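Local coordinates for protein dinoflagellate luciferase (Lingulodinium polyedrum, PDB 1VPR) that catalyses the oxidation of an open-tetrapyrrole luciferin by molecular oxygen with emission of blue light, this chain being the third of its three homologous luciferase domains, at residues F38-H44 with S56-L61; D113-Q117 with T333-K337; G148-P152 with W252-E256; H236-E240 with G262-E266. One frame throughout, in Å; residues are numbered along the deposited sequence.

Contact 1: residues F38-H44 with S56-L61; sequences FHEDGLH and SGFHYL
L43 O accepts two backbone N-H groups from the first turn of helix 57-65. The stronger bond is G57 N to L43 O, 2.7 Å, bent to 131° at the hydrogen. F58 N adds a weak bond to L43 O at 3.4 Å. S56 is the N-cap residue, and its CB leans on the same oxygen. On the helix side S56 OG and H59 ND1 are modelled 2.5 Å apart. This is unusually short for a hydrogen bond, so the length is doubtful, and either atom could be the donor.

The L43 side chain wedges between three groups. Its CB stands over the centre of the F58 ring, 3.9 Å from the centroid, a CH-pi contact. L43 CD2 presses on L61 CD1 at 3.3 Å, tighter than usual for two carbons. L43 CD1 lies over one face of F38, near the rim.

F38 has CG anti to its carbonyl carbon (chi1 -62°), and its ring swings to the helix. F38 CZ meets L61 CD2 at 3.7 Å, and F38 CE2 meets Y60 CD2 at 3.9 Å. Replacing F38 by an alanine would probably open a gap beside Y60 and L61 and leave L43 CD1 without the ring it rests on.

G57 permits the close approach, because a CB there would run into L43 CG. Y60 OH is bonded to H34 and N28, and F58 packs on helices 172-181 and 187-197. A helix start has no earlier turn to supply acceptors. L43 O takes that role here, and the apolar cluster of F38, L43, F58 and L61 ties the loop to the helix within the helical bundle domain.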
loop_
_atom_site.group_PDB
_atom_site.type_symbol
_atom_site.label_atom_id
_atom_site.label_comp_id
_atom_site.label_asym_id
_atom_site.label_seq_id
_atom_site.Cartn_x
_atom_site.Cartn_y
_atom_site.Cartn_z
ATOM N N PHE A 38 1.656 -12.011 -16.348
ATOM C CA PHE A 38 1.664 -11.034 -17.430
ATOM C C PHE A 38 2.654 -11.466 -18.491
ATOM O O PHE A 38 3.765 -11.880 -18.152
ATOM C CB PHE A 38 2.093 -9.661 -16.911
ATOM C CG PHE A 38 1.174 -9.087 -15.884
ATOM C CD1 PHE A 38 1.586 -8.955 -14.566
ATOM C CD2 PHE A 38 -0.105 -8.674 -16.238
ATOM C CE1 PHE A 38 0.733 -8.416 -13.609
ATOM C CE2 PHE A 38 -0.969 -8.136 -15.297
ATOM C CZ PHE A 38 -0.544 -8.006 -13.974
ATOM N N HIS A 39 2.260 -11.350 -19.761
ATOM C CA HIS A 39 3.128 -11.719 -20.880
ATOM C C HIS A 39 4.585 -11.488 -20.489
ATOM O O HIS A 39 4.927 -10.453 -19.898
ATOM C CB HIS A 39 2.781 -10.886 -22.127
ATOM N N GLU A 40 5.438 -12.460 -20.807
ATOM C CA GLU A 40 6.857 -12.370 -20.485
ATOM C C GLU A 40 7.424 -10.978 -20.760
ATOM O O GLU A 40 8.182 -10.434 -19.952
ATOM C CB GLU A 40 7.637 -13.423 -21.286
ATOM N N ASP A 41 7.033 -10.392 -21.888
ATOM C CA ASP A 41 7.534 -9.079 -22.288
ATOM C C ASP A 41 7.196 -7.893 -21.359
ATOM O O ASP A 41 8.093 -7.169 -20.903
ATOM C CB ASP A 41 7.073 -8.778 -23.730
ATOM N N GLY A 42 5.913 -7.687 -21.083
ATOM C CA GLY A 42 5.513 -6.584 -20.220
ATOM C C GLY A 42 4.006 -6.420 -20.202
ATOM O O GLY A 42 3.280 -7.185 -20.841
ATOM N N LEU A 43 3.516 -5.419 -19.482
ATOM C CA LEU A 43 2.074 -5.227 -19.416
ATOM C C LEU A 43 1.456 -4.692 -20.694
ATOM O O LEU A 43 0.238 -4.701 -20.853
ATOM C CB LEU A 43 1.711 -4.333 -18.236
ATOM C CG LEU A 43 1.487 -5.174 -16.975
ATOM C CD1 LEU A 43 2.820 -5.721 -16.451
ATOM C CD2 LEU A 43 0.787 -4.327 -15.931
ATOM N N HIS A 44 2.302 -4.228 -21.607
ATOM C CA HIS A 44 1.838 -3.703 -22.885
ATOM C C HIS A 44 1.326 -4.835 -23.774
ATOM O O HIS A 44 0.481 -4.620 -24.645
ATOM C CB HIS A 44 2.975 -2.965 -23.607
ATOM C CG HIS A 44 4.219 -3.786 -23.785
ATOM N ND1 HIS A 44 4.956 -3.778 -24.951
ATOM C CD2 HIS A 44 4.877 -4.609 -22.933
ATOM C CE1 HIS A 44 6.013 -4.558 -24.810
ATOM N NE2 HIS A 44 5.990 -5.075 -23.594
ATOM N N SER A 56 -4.441 -6.003 -23.006
ATOM C CA SER A 56 -3.118 -5.829 -22.418
ATOM C C SER A 56 -3.151 -6.110 -20.925
ATOM O O SER A 56 -4.215 -6.251 -20.336
ATOM C CB SER A 56 -2.609 -4.399 -22.637
ATOM O OG SER A 56 -3.286 -3.474 -21.786
ATOM N N GLY A 57 -1.976 -6.189 -20.317
ATOM C CA GLY A 57 -1.922 -6.415 -18.887
ATOM C C GLY A 57 -2.541 -5.225 -18.172
ATOM O O GLY A 57 -3.142 -5.373 -17.103
ATOM N N PHE A 58 -2.383 -4.036 -18.751
ATOM C CA PHE A 58 -2.947 -2.831 -18.158
ATOM C C PHE A 58 -4.461 -2.937 -18.110
ATOM O O PHE A 58 -5.077 -2.479 -17.152
ATOM C CB PHE A 58 -2.540 -1.587 -18.951
ATOM C CG PHE A 58 -1.101 -1.178 -18.747
ATOM C CD1 PHE A 58 -0.190 -1.242 -19.795
ATOM C CD2 PHE A 58 -0.666 -0.714 -17.514
ATOM C CE1 PHE A 58 1.131 -0.849 -19.619
ATOM C CE2 PHE A 58 0.657 -0.316 -17.317
ATOM C CZ PHE A 58 1.560 -0.381 -18.369
ATOM N N HIS A 59 -5.066 -3.532 -19.141
ATOM C CA HIS A 59 -6.513 -3.695 -19.163
ATOM C C HIS A 59 -6.966 -4.624 -18.043
ATOM O O HIS A 59 -8.071 -4.475 -17.508
ATOM C CB HIS A 59 -6.985 -4.253 -20.503
ATOM C CG HIS A 59 -6.904 -3.263 -21.617
ATOM N ND1 HIS A 59 -5.704 -2.847 -22.155
ATOM C CD2 HIS A 59 -7.867 -2.543 -22.238
ATOM C CE1 HIS A 59 -5.935 -1.908 -23.055
ATOM N NE2 HIS A 59 -7.241 -1.705 -23.124
ATOM N N TYR A 60 -6.121 -5.591 -17.696
ATOM C CA TYR A 60 -6.455 -6.522 -16.624
ATOM C C TYR A 60 -6.410 -5.745 -15.300
ATOM O O TYR A 60 -7.299 -5.868 -14.452
ATOM C CB TYR A 60 -5.445 -7.663 -16.579
ATOM C CG TYR A 60 -5.631 -8.595 -15.399
ATOM C CD1 TYR A 60 -6.735 -9.450 -15.315
ATOM C CD2 TYR A 60 -4.677 -8.638 -14.372
ATOM C CE1 TYR A 60 -6.878 -10.331 -14.233
ATOM C CE2 TYR A 60 -4.805 -9.515 -13.296
ATOM C CZ TYR A 60 -5.902 -10.353 -13.229
ATOM O OH TYR A 60 -6.023 -11.208 -12.156
ATOM N N LEU A 61 -5.359 -4.953 -15.129
ATOM C CA LEU A 61 -5.209 -4.153 -13.920
ATOM C C LEU A 61 -6.392 -3.190 -13.765
ATOM O O LEU A 61 -6.900 -2.992 -12.661
ATOM C CB LEU A 61 -3.891 -3.367 -13.960
ATOM C CG LEU A 61 -2.605 -4.188 -13.922
ATOM C CD1 LEU A 61 -1.427 -3.233 -13.794
ATOM C CD2 LEU A 61 -2.642 -5.178 -12.753
#

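Contact 2: residues D113-Q117 with T333-K337; sequences DPCPQ and TNLGK
N334 meets P114 and P116 from within a type I turn that T333 begins. T333 OG1 accepts from L335 N at 3.1 Å, which makes an ST turn. The same oxygen also accepts from K337 N, 3.3 Å away. One hydroxyl thus holds a backbone N-H within the turn and another just after it.

N334 carries the contact. Its CG stands between the backbone N and the carbonyl carbon (chi1 50°), which turns the amide to the proline-rich segment. N334 ND2 gives a hydrogen bond to P114 O, 3.1 Å long and 156° at the hydrogen. The donor sits above the carbonyl plane, 71° out of it, and does not follow a lone pair. The other end of the amide, OD1, accepts from A147 N, so both ends are held and the flip of the group is fixed. N334 CB touches P116 CB at 3.9 Å, the two side chains crossing at about a right angle. With a leucine in place of N334, P114 O and A147 N would probably each lose a partner.

L335 adds only a loose touch, its CD1 being 4.5 Å from P114 CG, and it also leans on A147. G336 closes the turn with G336 N to T333 O, 3.1 Å. K337 O then accepts from T333 N at 2.8 Å.

This surface contact joins chain parts 216 residues apart in the catalytic domain. Segment 333-337 lies in the loop after helix 321-324, with T333 packed on W145. Segment 113-117 links helices 107-111 and 120-126. P116 packs on P144 and P146 and rests on C272 of strand 271-282.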
loop_
_atom_site.group_PDB
_atom_site.type_symbol
_atom_site.label_atom_id
_atom_site.label_comp_id
_atom_site.label_asym_id
_atom_site.label_seq_id
_atom_site.Cartn_x
_atom_site.Cartn_y
_atom_site.Cartn_z
ATOM N N ASP A 113 15.279 15.204 5.568
ATOM C CA ASP A 113 16.114 14.346 6.397
ATOM C C ASP A 113 16.898 13.442 5.456
ATOM O O ASP A 113 16.385 13.021 4.402
ATOM C CB ASP A 113 15.235 13.500 7.323
ATOM C CG ASP A 113 14.765 14.273 8.541
ATOM O OD1 ASP A 113 13.753 13.880 9.161
ATOM O OD2 ASP A 113 15.425 15.280 8.887
ATOM N N PRO A 114 18.158 13.126 5.812
ATOM C CA PRO A 114 19.003 12.265 4.978
ATOM C C PRO A 114 18.329 10.900 4.777
ATOM O O PRO A 114 17.989 10.209 5.747
ATOM C CB PRO A 114 20.303 12.143 5.788
ATOM C CG PRO A 114 20.269 13.303 6.703
ATOM C CD PRO A 114 18.829 13.442 7.085
ATOM N N CYS A 115 18.142 10.527 3.522
ATOM C CA CYS A 115 17.496 9.264 3.191
ATOM C C CYS A 115 18.494 8.143 2.887
ATOM O O CYS A 115 19.389 8.304 2.070
ATOM C CB CYS A 115 16.583 9.466 1.982
ATOM S SG CYS A 115 15.557 8.028 1.607
ATOM N N PRO A 116 18.337 6.982 3.538
ATOM C CA PRO A 116 19.244 5.854 3.301
ATOM C C PRO A 116 18.993 5.266 1.917
ATOM O O PRO A 116 17.945 5.499 1.312
ATOM C CB PRO A 116 18.872 4.879 4.405
ATOM C CG PRO A 116 17.374 5.108 4.529
ATOM C CD PRO A 116 17.265 6.624 4.487
ATOM N N GLN A 117 19.952 4.490 1.426
ATOM C CA GLN A 117 19.840 3.863 0.122
ATOM C C GLN A 117 20.696 2.596 0.173
ATOM O O GLN A 117 21.773 2.605 0.776
ATOM C CB GLN A 117 20.365 4.839 -0.926
ATOM C CG GLN A 117 20.857 4.234 -2.213
ATOM C CD GLN A 117 19.749 3.952 -3.189
ATOM O OE1 GLN A 117 18.806 4.733 -3.308
ATOM N NE2 GLN A 117 19.866 2.841 -3.921
ATOM N N THR A 333 19.615 3.831 12.459
ATOM C CA THR A 333 19.144 4.653 11.356
ATOM C C THR A 333 20.436 4.862 10.582
ATOM O O THR A 333 21.494 4.410 11.012
ATOM C CB THR A 333 18.653 6.042 11.838
ATOM O OG1 THR A 333 19.755 6.765 12.424
ATOM C CG2 THR A 333 17.531 5.898 12.873
ATOM N N ASN A 334 20.367 5.554 9.455
ATOM C CA ASN A 334 21.554 5.817 8.674
ATOM C C ASN A 334 22.455 6.889 9.323
ATOM O O ASN A 334 23.498 7.246 8.784
ATOM C CB ASN A 334 21.149 6.225 7.261
ATOM C CG ASN A 334 20.097 7.306 7.244
ATOM O OD1 ASN A 334 19.023 7.168 7.839
ATOM N ND2 ASN A 334 20.391 8.391 6.556
ATOM N N LEU A 335 22.063 7.412 10.476
ATOM C CA LEU A 335 22.908 8.388 11.151
ATOM C C LEU A 335 23.478 7.712 12.398
ATOM O O LEU A 335 24.015 8.363 13.294
ATOM C CB LEU A 335 22.110 9.650 11.507
ATOM C CG LEU A 335 21.743 10.558 10.328
ATOM C CD1 LEU A 335 21.008 11.765 10.854
ATOM C CD2 LEU A 335 22.994 11.008 9.578
ATOM N N GLY A 336 23.355 6.388 12.439
ATOM C CA GLY A 336 23.870 5.618 13.559
ATOM C C GLY A 336 23.067 5.592 14.851
ATOM O O GLY A 336 23.545 5.086 15.870
ATOM N N LYS A 337 21.848 6.120 14.837
ATOM C CA LYS A 337 21.036 6.123 16.048
ATOM C C LYS A 337 20.153 4.871 16.130
ATOM O O LYS A 337 19.442 4.535 15.182
ATOM C CB LYS A 337 20.168 7.381 16.079
ATOM C CG LYS A 337 19.331 7.571 17.348
ATOM C CD LYS A 337 18.457 8.810 17.222
ATOM C CE LYS A 337 17.582 9.002 18.439
ATOM N NZ LYS A 337 16.874 10.326 18.445
#

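Contact 3: residues G148-P152 with W252-E256; sequences GLPEP and WVLPE
V253 is the bump of this contact, and L149 to P152 form the hollow that receives it. Its two methyls fork. CG1 is anti to the backbone N (chi1 -178°) and lies against the backbone of the loop. There V253 CG1 is 3.7 Å from P150 O and 4.0 Å from E151 O, with P152 CA also close. CG2 turns the other way and meets the end of L149, with V253 CG2 to L149 CD2 at 3.9 Å. These two side chains reach each other tip to tip.

A second fit lies alongside. P150 CG rests on P255 CB at 3.9 Å, and the two proline rings cross obliquely. No hydrogen bond joins the segments; the contact is van der Waals packing of aliphatic groups. P150 O is bonded instead to Y339 OH, and Y339 also packs on V253 and L149. L149 also packs on I261 and F263 of strand 259-266.

V253 points to the loop, while W252 and L254 point away from it. Residues 149-152 have backbone angles of the polyproline II region. The whole is an extended, proline-rich segment laid across the end of strand 247-253 in the calycin-type beta barrel.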
loop_
_atom_site.group_PDB
_atom_site.type_symbol
_atom_site.label_atom_id
_atom_site.label_comp_id
_atom_site.label_asym_id
_atom_site.label_seq_id
_atom_site.Cartn_x
_atom_site.Cartn_y
_atom_site.Cartn_z
ATOM N N GLY A 148 15.259 10.464 11.216
ATOM C CA GLY A 148 14.092 11.333 11.360
ATOM C C GLY A 148 12.773 10.608 11.580
ATOM O O GLY A 148 11.733 11.244 11.753
ATOM N N LEU A 149 12.787 9.279 11.565
ATOM C CA LEU A 149 11.543 8.557 11.805
ATOM C C LEU A 149 11.233 8.614 13.295
ATOM O O LEU A 149 12.082 8.294 14.119
ATOM C CB LEU A 149 11.662 7.088 11.368
ATOM C CG LEU A 149 10.390 6.246 11.543
ATOM C CD1 LEU A 149 9.338 6.697 10.541
ATOM C CD2 LEU A 149 10.719 4.761 11.348
ATOM N N PRO A 150 10.014 9.035 13.664
ATOM C CA PRO A 150 9.703 9.082 15.091
ATOM C C PRO A 150 9.687 7.682 15.674
ATOM O O PRO A 150 9.423 6.713 14.962
ATOM C CB PRO A 150 8.325 9.737 15.129
ATOM C CG PRO A 150 7.725 9.366 13.771
ATOM C CD PRO A 150 8.904 9.566 12.853
ATOM N N GLU A 151 9.987 7.574 16.967
ATOM C CA GLU A 151 9.988 6.287 17.646
ATOM C C GLU A 151 8.553 5.961 18.002
ATOM O O GLU A 151 7.702 6.857 18.068
ATOM C CB GLU A 151 10.870 6.339 18.896
ATOM C CG GLU A 151 12.326 6.576 18.525
ATOM C CD GLU A 151 13.257 6.644 19.723
ATOM O OE1 GLU A 151 12.767 6.826 20.853
ATOM O OE2 GLU A 151 14.482 6.522 19.522
ATOM N N PRO A 152 8.256 4.677 18.222
ATOM C CA PRO A 152 6.876 4.310 18.560
ATOM C C PRO A 152 6.574 4.459 20.054
ATOM O O PRO A 152 7.477 4.680 20.857
ATOM C CB PRO A 152 6.796 2.862 18.095
ATOM C CG PRO A 152 8.178 2.343 18.444
ATOM C CD PRO A 152 9.102 3.482 18.037
ATOM N N TRP A 252 4.992 1.256 9.512
ATOM C CA TRP A 252 4.160 2.429 9.738
ATOM C C TRP A 252 4.347 2.712 11.221
ATOM O O TRP A 252 4.378 1.781 12.050
ATOM C CB TRP A 252 2.647 2.175 9.564
ATOM C CG TRP A 252 2.144 2.217 8.177
ATOM C CD1 TRP A 252 1.598 1.187 7.483
ATOM C CD2 TRP A 252 2.092 3.357 7.317
ATOM N NE1 TRP A 252 1.203 1.606 6.243
ATOM C CE2 TRP A 252 1.493 2.940 6.115
ATOM C CE3 TRP A 252 2.501 4.692 7.448
ATOM C CZ2 TRP A 252 1.276 3.809 5.040
ATOM C CZ3 TRP A 252 2.292 5.555 6.389
ATOM C CH2 TRP A 252 1.683 5.109 5.194
ATOM N N VAL A 253 4.490 3.981 11.558
ATOM C CA VAL A 253 4.586 4.390 12.956
ATOM C C VAL A 253 3.369 5.306 13.145
ATOM O O VAL A 253 3.002 6.054 12.238
ATOM C CB VAL A 253 5.881 5.192 13.246
ATOM C CG1 VAL A 253 5.941 5.540 14.771
ATOM C CG2 VAL A 253 7.124 4.336 12.834
ATOM N N LEU A 254 2.742 5.235 14.307
ATOM C CA LEU A 254 1.565 6.054 14.608
ATOM C C LEU A 254 1.968 6.898 15.834
ATOM O O LEU A 254 1.559 6.637 16.955
ATOM C CB LEU A 254 0.372 5.136 14.936
ATOM C CG LEU A 254 -0.438 4.478 13.798
ATOM C CD1 LEU A 254 0.463 3.920 12.710
ATOM C CD2 LEU A 254 -1.296 3.373 14.388
ATOM N N PRO A 255 2.751 7.960 15.606
ATOM C CA PRO A 255 3.251 8.852 16.653
ATOM C C PRO A 255 2.307 9.943 17.109
ATOM O O PRO A 255 2.576 10.615 18.113
ATOM C CB PRO A 255 4.470 9.453 15.981
ATOM C CG PRO A 255 3.873 9.754 14.591
ATOM C CD PRO A 255 3.154 8.458 14.275
ATOM N N GLU A 256 1.212 10.118 16.377
ATOM C CA GLU A 256 0.273 11.198 16.648
ATOM C C GLU A 256 -1.132 10.689 16.511
ATOM O O GLU A 256 -1.342 9.604 15.988
ATOM C CB GLU A 256 0.475 12.299 15.625
ATOM C CG GLU A 256 1.818 12.962 15.678
ATOM C CD GLU A 256 2.101 13.759 14.416
ATOM O OE1 GLU A 256 1.146 14.249 13.781
ATOM O OE2 GLU A 256 3.287 13.899 14.065
#

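Contact 4: residues H236-E240 with G262-E266; sequences HYFYE and GFFWE
Y237 OH meets the edge of the F263 ring, with Y237 OH to F263 CE2 at 3.2 Å. W265 also turns an edge to this hydroxyl, its CD1 lying 3.6 Å from Y237 OH. F263 directs its edge to the face of Y237, an offset edge-to-face pair with centroids 5.7 Å apart and planes at 85°. F263 has CG between its backbone N and carbonyl carbon (chi1 63°), which turns the ring to the tyrosine.

A second pair lies on the other face of the sheet. F238 CZ comes to the edge of F264, 3.5 Å from F264 CE2, with the ring planes close to perpendicular. E240 CG adds a looser touch on F264.

The next shell fixes these groups. W232 stacks on F238, and R230 forms a salt bridge with E240 OE2. W265 NE1 is bonded to P144 O. V251 packs on both Y237 and F263, while W252 lies against F238 and F264.

V251 and W252 belong to strand 247-253, which runs between the two segments. Strands 237-241 and 259-266 are its antiparallel neighbours on either side. Their short axes pass 9.0 Å apart at 48°, and side chains of the two meet across strand 247-253 on both of its faces.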
loop_
_atom_site.group_PDB
_atom_site.type_symbol
_atom_site.label_atom_id
_atom_site.label_comp_id
_atom_site.label_asym_id
_atom_site.label_seq_id
_atom_site.Cartn_x
_atom_site.Cartn_y
_atom_site.Cartn_z
ATOM N N HIS A 236 6.677 -1.727 13.731
ATOM C CA HIS A 236 7.057 -3.085 13.343
ATOM C C HIS A 236 6.956 -3.328 11.848
ATOM O O HIS A 236 6.030 -2.870 11.194
ATOM C CB HIS A 236 6.199 -4.099 14.115
ATOM C CG HIS A 236 6.464 -4.102 15.594
ATOM N ND1 HIS A 236 7.442 -4.884 16.171
ATOM C CD2 HIS A 236 5.915 -3.378 16.603
ATOM C CE1 HIS A 236 7.478 -4.650 17.474
ATOM N NE2 HIS A 236 6.561 -3.741 17.761
ATOM N N TYR A 237 7.928 -4.060 11.314
ATOM C CA TYR A 237 8.003 -4.350 9.885
ATOM C C TYR A 237 6.927 -5.288 9.358
ATOM O O TYR A 237 6.348 -6.096 10.084
ATOM C CB TYR A 237 9.362 -4.994 9.543
ATOM C CG TYR A 237 10.427 -4.034 9.060
ATOM C CD1 TYR A 237 11.369 -3.504 9.935
ATOM C CD2 TYR A 237 10.496 -3.672 7.726
ATOM C CE1 TYR A 237 12.356 -2.639 9.483
ATOM C CE2 TYR A 237 11.466 -2.811 7.265
ATOM C CZ TYR A 237 12.391 -2.301 8.153
ATOM O OH TYR A 237 13.343 -1.449 7.688
ATOM N N PHE A 238 6.647 -5.152 8.074
ATOM C CA PHE A 238 5.743 -6.065 7.421
ATOM C C PHE A 238 6.208 -6.132 5.988
ATOM O O PHE A 238 6.940 -5.269 5.498
ATOM C CB PHE A 238 4.247 -5.688 7.590
ATOM C CG PHE A 238 3.854 -4.354 7.019
ATOM C CD1 PHE A 238 3.172 -4.281 5.812
ATOM C CD2 PHE A 238 4.102 -3.181 7.725
ATOM C CE1 PHE A 238 2.730 -3.044 5.310
ATOM C CE2 PHE A 238 3.670 -1.957 7.245
ATOM C CZ PHE A 238 2.975 -1.887 6.027
ATOM N N TYR A 239 5.802 -7.186 5.320
ATOM C CA TYR A 239 6.224 -7.445 3.965
ATOM C C TYR A 239 5.073 -7.218 2.979
ATOM O O TYR A 239 3.967 -7.722 3.186
ATOM C CB TYR A 239 6.702 -8.897 3.911
ATOM C CG TYR A 239 6.870 -9.466 2.517
ATOM C CD1 TYR A 239 7.600 -8.774 1.554
ATOM C CD2 TYR A 239 6.303 -10.700 2.168
ATOM C CE1 TYR A 239 7.780 -9.288 0.269
ATOM C CE2 TYR A 239 6.467 -11.225 0.883
ATOM C CZ TYR A 239 7.217 -10.506 -0.061
ATOM O OH TYR A 239 7.449 -11.014 -1.321
ATOM N N GLU A 240 5.338 -6.445 1.932
ATOM C CA GLU A 240 4.338 -6.193 0.908
ATOM C C GLU A 240 4.732 -6.759 -0.456
ATOM O O GLU A 240 5.544 -6.165 -1.163
ATOM C CB GLU A 240 4.085 -4.690 0.746
ATOM C CG GLU A 240 3.330 -4.044 1.897
ATOM C CD GLU A 240 1.816 -4.201 1.763
ATOM O OE1 GLU A 240 1.350 -5.212 1.170
ATOM O OE2 GLU A 240 1.098 -3.314 2.275
ATOM N N GLY A 262 5.839 6.634 7.923
ATOM C CA GLY A 262 6.511 5.362 7.692
ATOM C C GLY A 262 7.448 5.387 6.514
ATOM O O GLY A 262 7.792 6.449 5.983
ATOM N N PHE A 263 7.874 4.218 6.092
ATOM C CA PHE A 263 8.781 4.137 4.961
ATOM C C PHE A 263 8.667 2.731 4.424
ATOM O O PHE A 263 8.221 1.828 5.147
ATOM C CB PHE A 263 10.225 4.368 5.415
ATOM C CG PHE A 263 10.713 3.340 6.370
ATOM C CD1 PHE A 263 10.402 3.429 7.734
ATOM C CD2 PHE A 263 11.451 2.249 5.914
ATOM C CE1 PHE A 263 10.824 2.449 8.618
ATOM C CE2 PHE A 263 11.874 1.255 6.801
ATOM C CZ PHE A 263 11.569 1.354 8.136
ATOM N N PHE A 264 9.070 2.543 3.168
ATOM C CA PHE A 264 9.042 1.228 2.545
ATOM C C PHE A 264 10.296 1.067 1.719
ATOM O O PHE A 264 10.584 1.908 0.885
ATOM C CB PHE A 264 7.833 1.052 1.615
ATOM C CG PHE A 264 6.529 0.978 2.333
ATOM C CD1 PHE A 264 5.863 2.128 2.704
ATOM C CD2 PHE A 264 6.017 -0.253 2.728
ATOM C CE1 PHE A 264 4.708 2.065 3.475
ATOM C CE2 PHE A 264 4.864 -0.326 3.492
ATOM C CZ PHE A 264 4.210 0.832 3.872
ATOM N N TRP A 265 11.024 -0.016 1.961
ATOM C CA TRP A 265 12.230 -0.326 1.212
ATOM C C TRP A 265 11.818 -1.149 0.012
ATOM O O TRP A 265 11.282 -2.242 0.175
ATOM C CB TRP A 265 13.198 -1.160 2.044
ATOM C CG TRP A 265 14.044 -0.367 2.985
ATOM C CD1 TRP A 265 13.878 -0.241 4.330
ATOM C CD2 TRP A 265 15.204 0.411 2.646
ATOM N NE1 TRP A 265 14.860 0.573 4.861
ATOM C CE2 TRP A 265 15.690 0.982 3.848
ATOM C CE3 TRP A 265 15.881 0.679 1.449
ATOM C CZ2 TRP A 265 16.826 1.802 3.884
ATOM C CZ3 TRP A 265 17.020 1.505 1.489
ATOM C CH2 TRP A 265 17.472 2.047 2.696
ATOM N N GLU A 266 12.062 -0.624 -1.184
ATOM C CA GLU A 266 11.741 -1.330 -2.428
ATOM C C GLU A 266 13.031 -2.098 -2.714
ATOM O O GLU A 266 14.021 -1.531 -3.207
ATOM C CB GLU A 266 11.440 -0.310 -3.529
ATOM C CG GLU A 266 11.076 -0.895 -4.888
ATOM C CD GLU A 266 10.808 0.202 -5.907
ATOM O OE1 GLU A 266 11.787 0.893 -6.281
ATOM O OE2 GLU A 266 9.625 0.384 -6.310
#

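Contacts 1 and 4 are buried, contact 3 is partly buried, and contact 2 lies at the surface. Contact 1 stands alone in the helical bundle domain, with its nearest atoms about 14 Å from contact 4. The other three belong to the catalytic domain and touch one another. Contacts 3 and 4 share one sheet, in which strand 247-253 of contact 3 lies between the two strands of contact 4. D113 of contact 2 packs on G148 of contact 3, and P116 of contact 2 on W265 of contact 4. The chemistry differs with place. Contacts 1 and 2 use hydrogen bonds to loop carbonyls. Contact 3 relies on aliphatic and proline fit, and contact 4 on aromatic rings packed on the two faces of the sheet.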